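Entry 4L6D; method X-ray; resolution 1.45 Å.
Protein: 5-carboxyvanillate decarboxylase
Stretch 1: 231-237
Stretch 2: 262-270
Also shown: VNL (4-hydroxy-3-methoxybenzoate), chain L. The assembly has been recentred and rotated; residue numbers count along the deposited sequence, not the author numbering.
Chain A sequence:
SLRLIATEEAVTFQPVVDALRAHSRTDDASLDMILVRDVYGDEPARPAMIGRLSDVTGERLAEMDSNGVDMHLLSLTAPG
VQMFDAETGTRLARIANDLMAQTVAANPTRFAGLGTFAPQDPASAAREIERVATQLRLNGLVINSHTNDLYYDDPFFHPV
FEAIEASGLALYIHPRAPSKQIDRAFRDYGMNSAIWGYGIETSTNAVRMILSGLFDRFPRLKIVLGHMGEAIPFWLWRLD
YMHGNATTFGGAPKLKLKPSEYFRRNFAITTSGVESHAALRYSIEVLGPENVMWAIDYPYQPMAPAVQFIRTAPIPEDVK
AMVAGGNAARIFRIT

Stretch 1 (231-237) AIPFWLW
Stretch 2 (262-270) YFRRNFAIT

The contact between residues 231-237 and 262-270 of 5-carboxyvanillate decarboxylase is small and almost wholly apolar, burying 270 Å² summed over both sides. No hydrogen bond crosses it; the listed contacts are between side chains, and most of them gather round one aromatic ring, that of Phe263.

The first stretch opens at Ala231, which leaves a preceding helix with positive phi (69/-2). Residues 232-234 then return to helical phi/psi, and the turn is tied by Phe234 N to Ala231 O at 2.9 Å and Trp235 N to Ile232 O at 3.0 Å. Trp235 is at -94/3, and Leu236 (-56/-45) and Trp237 (-62/-45) are helical, in a helix that continues later in the chain. In the second stretch, residues 262-266 finish a helix, with Asn266 N bonded to Tyr262 O at 2.8 Å and Phe267 N to Phe263 O at 3.0 Å. Phe267 (-119/155) breaks from helical geometry and starts a strand that runs through Thr270, with phi between -119 and -135° and psi between 155 and 165°. The nearest CA atoms across the stretches are those of Pro233 and Phe263, 8.1 Å apart, a spacing that leaves the gap to side chains.

Phe263 is the main bump, with 80 Å² covered. Its CA-to-CB bond points toward the first stretch, and chi1 of -164° (t) with chi2 of 79° carries the ring into a hollow lined by Ile232, Pro233 and Leu236. Ile232, whose CA-to-CB bond also points toward the second stretch and which is in the m,t rotamer (-65/166°), lays its CG2 methyl over one face of the ring: CG2 is 3.9 Å from the ring centroid and 27° off the normal, a CH-pi contact, and only 3.5 Å from Phe263 CE1. Pro233, with a C-gamma exo pucker, approaches obliquely, its CG 3.9 Å from Phe263 CE2. The same CG lies 4.2 Å from CD1 of Ile269, which reaches in from the strand with chi1 72° (p) and chi2 166° (t). The proline ring thus meets both the helix and the strand of the second stretch.

Leu236 packs nearer the base of the phenylalanine. Its CA-to-CB bond points toward the second stretch, and the m,t rotamer (-63/179°) sets CD2 4.0 Å from Phe263 CB, while CD1 lies 4.0 Å from Arg264 NH2, oblique to the guanidinium. The CA-to-CB bond of Arg264 points sideways, but an extended side chain (chi1 -66°, chi2 -175°, chi3 -156°, then chi4 89°) brings its end nearer to the first stretch.

Here the contact borders the bound 4-hydroxy-3-methoxybenzoate. Arg264 NH2 is 3.7 Å from VNL CO1, which lies at the guanidinium edge, near its plane, and Trp237 CA is 3.5 Å from VNL CM1. The CA-to-CB bond of Trp237 points away from the second stretch, and with chi1 -166° (t) and chi2 92° the ring has VNL CO2 at its edge, near its plane.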

# COMPACT_ATOMS: atom_id res chain seq x y z
N ALA A 231 0.30 -3.26 -5.64
CA ALA A 231 -1.06 -3.02 -5.13
C ALA A 231 -1.77 -1.79 -5.68
O ALA A 231 -2.93 -1.56 -5.34
CB ALA A 231 -1.13 -3.05 -3.59
N ILE A 232 -1.10 -1.01 -6.52
CA ILE A 232 -1.80 0.11 -7.15
C ILE A 232 -3.12 -0.30 -7.86
O ILE A 232 -4.12 0.43 -7.79
CB ILE A 232 -0.87 0.97 -8.04
CG1 ILE A 232 0.20 1.63 -7.16
CG2 ILE A 232 -1.67 2.00 -8.81
CD1 ILE A 232 1.35 2.21 -7.93
N PRO A 233 -3.17 -1.49 -8.51
CA PRO A 233 -4.45 -1.87 -9.12
C PRO A 233 -5.61 -1.91 -8.12
O PRO A 233 -6.77 -1.68 -8.50
CB PRO A 233 -4.17 -3.27 -9.66
CG PRO A 233 -2.70 -3.23 -10.01
CD PRO A 233 -2.08 -2.41 -8.91
N PHE A 234 -5.33 -2.19 -6.85
CA PHE A 234 -6.38 -2.30 -5.85
C PHE A 234 -6.92 -0.93 -5.47
O PHE A 234 -8.08 -0.80 -5.08
CB PHE A 234 -5.87 -3.03 -4.59
CG PHE A 234 -6.95 -3.64 -3.75
CD1 PHE A 234 -7.71 -4.69 -4.24
CD2 PHE A 234 -7.20 -3.19 -2.46
CE1 PHE A 234 -8.71 -5.28 -3.48
CE2 PHE A 234 -8.21 -3.78 -1.68
CZ PHE A 234 -8.95 -4.83 -2.19
N TRP A 235 -6.06 0.09 -5.59
CA TRP A 235 -6.37 1.46 -5.14
C TRP A 235 -6.96 2.38 -6.21
O TRP A 235 -7.17 3.57 -5.94
CB TRP A 235 -5.12 2.14 -4.58
CG TRP A 235 -4.57 1.62 -3.28
CD1 TRP A 235 -3.47 0.83 -3.10
CD2 TRP A 235 -5.06 1.93 -1.96
NE1 TRP A 235 -3.26 0.60 -1.76
CE2 TRP A 235 -4.21 1.28 -1.04
CE3 TRP A 235 -6.13 2.69 -1.48
CZ2 TRP A 235 -4.41 1.35 0.34
CZ3 TRP A 235 -6.33 2.75 -0.10
CH2 TRP A 235 -5.46 2.09 0.79
N LEU A 236 -7.20 1.88 -7.42
CA LEU A 236 -7.57 2.75 -8.54
C LEU A 236 -8.79 3.63 -8.30
O LEU A 236 -8.79 4.81 -8.64
CB LEU A 236 -7.79 1.92 -9.81
CG LEU A 236 -6.56 1.16 -10.33
CD1 LEU A 236 -6.92 0.37 -11.58
CD2 LEU A 236 -5.37 2.08 -10.60
N TRP A 237 -9.84 3.05 -7.73
CA TRP A 237 -11.07 3.83 -7.55
C TRP A 237 -10.85 5.03 -6.61
O TRP A 237 -11.28 6.15 -6.89
CB TRP A 237 -12.23 2.94 -7.07
CG TRP A 237 -13.56 3.63 -7.19
CD1 TRP A 237 -14.41 3.59 -8.26
CD2 TRP A 237 -14.16 4.49 -6.22
NE1 TRP A 237 -15.51 4.37 -8.01
CE2 TRP A 237 -15.38 4.94 -6.76
CE3 TRP A 237 -13.78 4.93 -4.95
CZ2 TRP A 237 -16.23 5.81 -6.08
CZ3 TRP A 237 -14.63 5.79 -4.27
CH2 TRP A 237 -15.84 6.22 -4.84
N TYR A 262 -4.02 6.89 -16.44
CA TYR A 262 -2.57 6.76 -16.59
C TYR A 262 -2.11 5.36 -16.26
O TYR A 262 -1.24 4.80 -16.94
CB TYR A 262 -1.80 7.75 -15.72
CG TYR A 262 -2.06 9.17 -16.13
CD1 TYR A 262 -1.56 9.65 -17.34
CD2 TYR A 262 -2.84 10.00 -15.36
CE1 TYR A 262 -1.82 10.94 -17.75
CE2 TYR A 262 -3.11 11.30 -15.76
CZ TYR A 262 -2.60 11.76 -16.96
OH TYR A 262 -2.87 13.04 -17.38
N PHE A 263 -2.66 4.77 -15.20
CA PHE A 263 -2.17 3.46 -14.82
C PHE A 263 -2.46 2.45 -15.93
O PHE A 263 -1.60 1.66 -16.29
CB PHE A 263 -2.73 2.99 -13.47
CG PHE A 263 -1.95 1.84 -12.90
CD1 PHE A 263 -0.75 2.07 -12.25
CD2 PHE A 263 -2.36 0.54 -13.10
CE1 PHE A 263 0.01 1.02 -11.76
CE2 PHE A 263 -1.61 -0.53 -12.61
CZ PHE A 263 -0.42 -0.29 -11.94
N ARG A 264 -3.65 2.51 -16.52
CA ARG A 264 -3.97 1.56 -17.57
C ARG A 264 -3.26 1.89 -18.89
O ARG A 264 -2.89 0.98 -19.64
CB ARG A 264 -5.49 1.46 -17.80
CG ARG A 264 -6.26 0.87 -16.62
CD ARG A 264 -7.75 0.70 -16.95
NE ARG A 264 -8.56 0.68 -15.74
CZ ARG A 264 -9.07 1.76 -15.16
NH1 ARG A 264 -8.90 2.96 -15.70
NH2 ARG A 264 -9.79 1.64 -14.05
N ARG A 265 -3.06 3.18 -19.19
CA ARG A 265 -2.44 3.57 -20.45
C ARG A 265 -0.94 3.35 -20.43
O ARG A 265 -0.36 2.83 -21.40
CB ARG A 265 -2.72 5.05 -20.77
CG ARG A 265 -2.27 5.48 -22.16
CD ARG A 265 -2.46 6.99 -22.39
NE ARG A 265 -1.51 7.75 -21.58
CZ ARG A 265 -1.34 9.06 -21.63
NH1 ARG A 265 -2.04 9.81 -22.47
NH2 ARG A 265 -0.43 9.63 -20.84
N ASN A 266 -0.30 3.76 -19.34
CA ASN A 266 1.16 3.82 -19.26
C ASN A 266 1.84 2.71 -18.47
O ASN A 266 3.07 2.59 -18.53
CB ASN A 266 1.60 5.17 -18.69
CG ASN A 266 1.28 6.32 -19.62
OD1 ASN A 266 0.27 7.02 -19.46
ND2 ASN A 266 2.14 6.53 -20.62
N PHE A 267 1.07 1.91 -17.74
CA PHE A 267 1.66 0.85 -16.93
C PHE A 267 1.19 -0.53 -17.35
O PHE A 267 0.09 -0.69 -17.89
CB PHE A 267 1.32 1.01 -15.44
CG PHE A 267 1.96 2.20 -14.78
CD1 PHE A 267 1.55 3.48 -15.08
CD2 PHE A 267 2.91 2.02 -13.79
CE1 PHE A 267 2.12 4.58 -14.43
CE2 PHE A 267 3.48 3.11 -13.14
CZ PHE A 267 3.08 4.39 -13.46
N ALA A 268 2.03 -1.52 -17.05
CA ALA A 268 1.62 -2.92 -17.02
C ALA A 268 2.22 -3.50 -15.75
O ALA A 268 3.10 -2.88 -15.12
CB ALA A 268 2.14 -3.68 -18.26
N ILE A 269 1.74 -4.67 -15.35
CA ILE A 269 2.15 -5.27 -14.09
C ILE A 269 2.63 -6.70 -14.29
O ILE A 269 2.34 -7.32 -15.31
CB ILE A 269 1.03 -5.24 -13.01
CG1 ILE A 269 -0.10 -6.23 -13.34
CG2 ILE A 269 0.45 -3.84 -12.88
CD1 ILE A 269 -1.04 -6.47 -12.15
N THR A 270 3.37 -7.20 -13.31
CA THR A 270 3.70 -8.62 -13.27
C THR A 270 3.26 -9.26 -11.97
O THR A 270 2.97 -8.56 -10.99
CB THR A 270 5.20 -8.93 -13.48
OG1 THR A 270 5.89 -8.89 -12.22
CG2 THR A 270 5.85 -7.94 -14.47
C1 VNL L . -12.72 1.75 -11.05
CO1 VNL L . -11.48 2.36 -10.80
CO2 VNL L . -13.81 2.47 -11.59
CM1 VNL L . -11.28 3.72 -11.07
CM2 VNL L . -13.64 3.83 -11.87
OM VNL L . -14.62 4.64 -12.40
CZ VNL L . -12.34 4.47 -11.60
CC VNL L . -12.90 0.29 -10.75
CV VNL L . -15.91 4.10 -12.72
O1 VNL L . -11.96 -0.52 -10.96
O2 VNL L . -14.02 -0.06 -10.29
O3 VNL L . -12.28 5.83 -11.81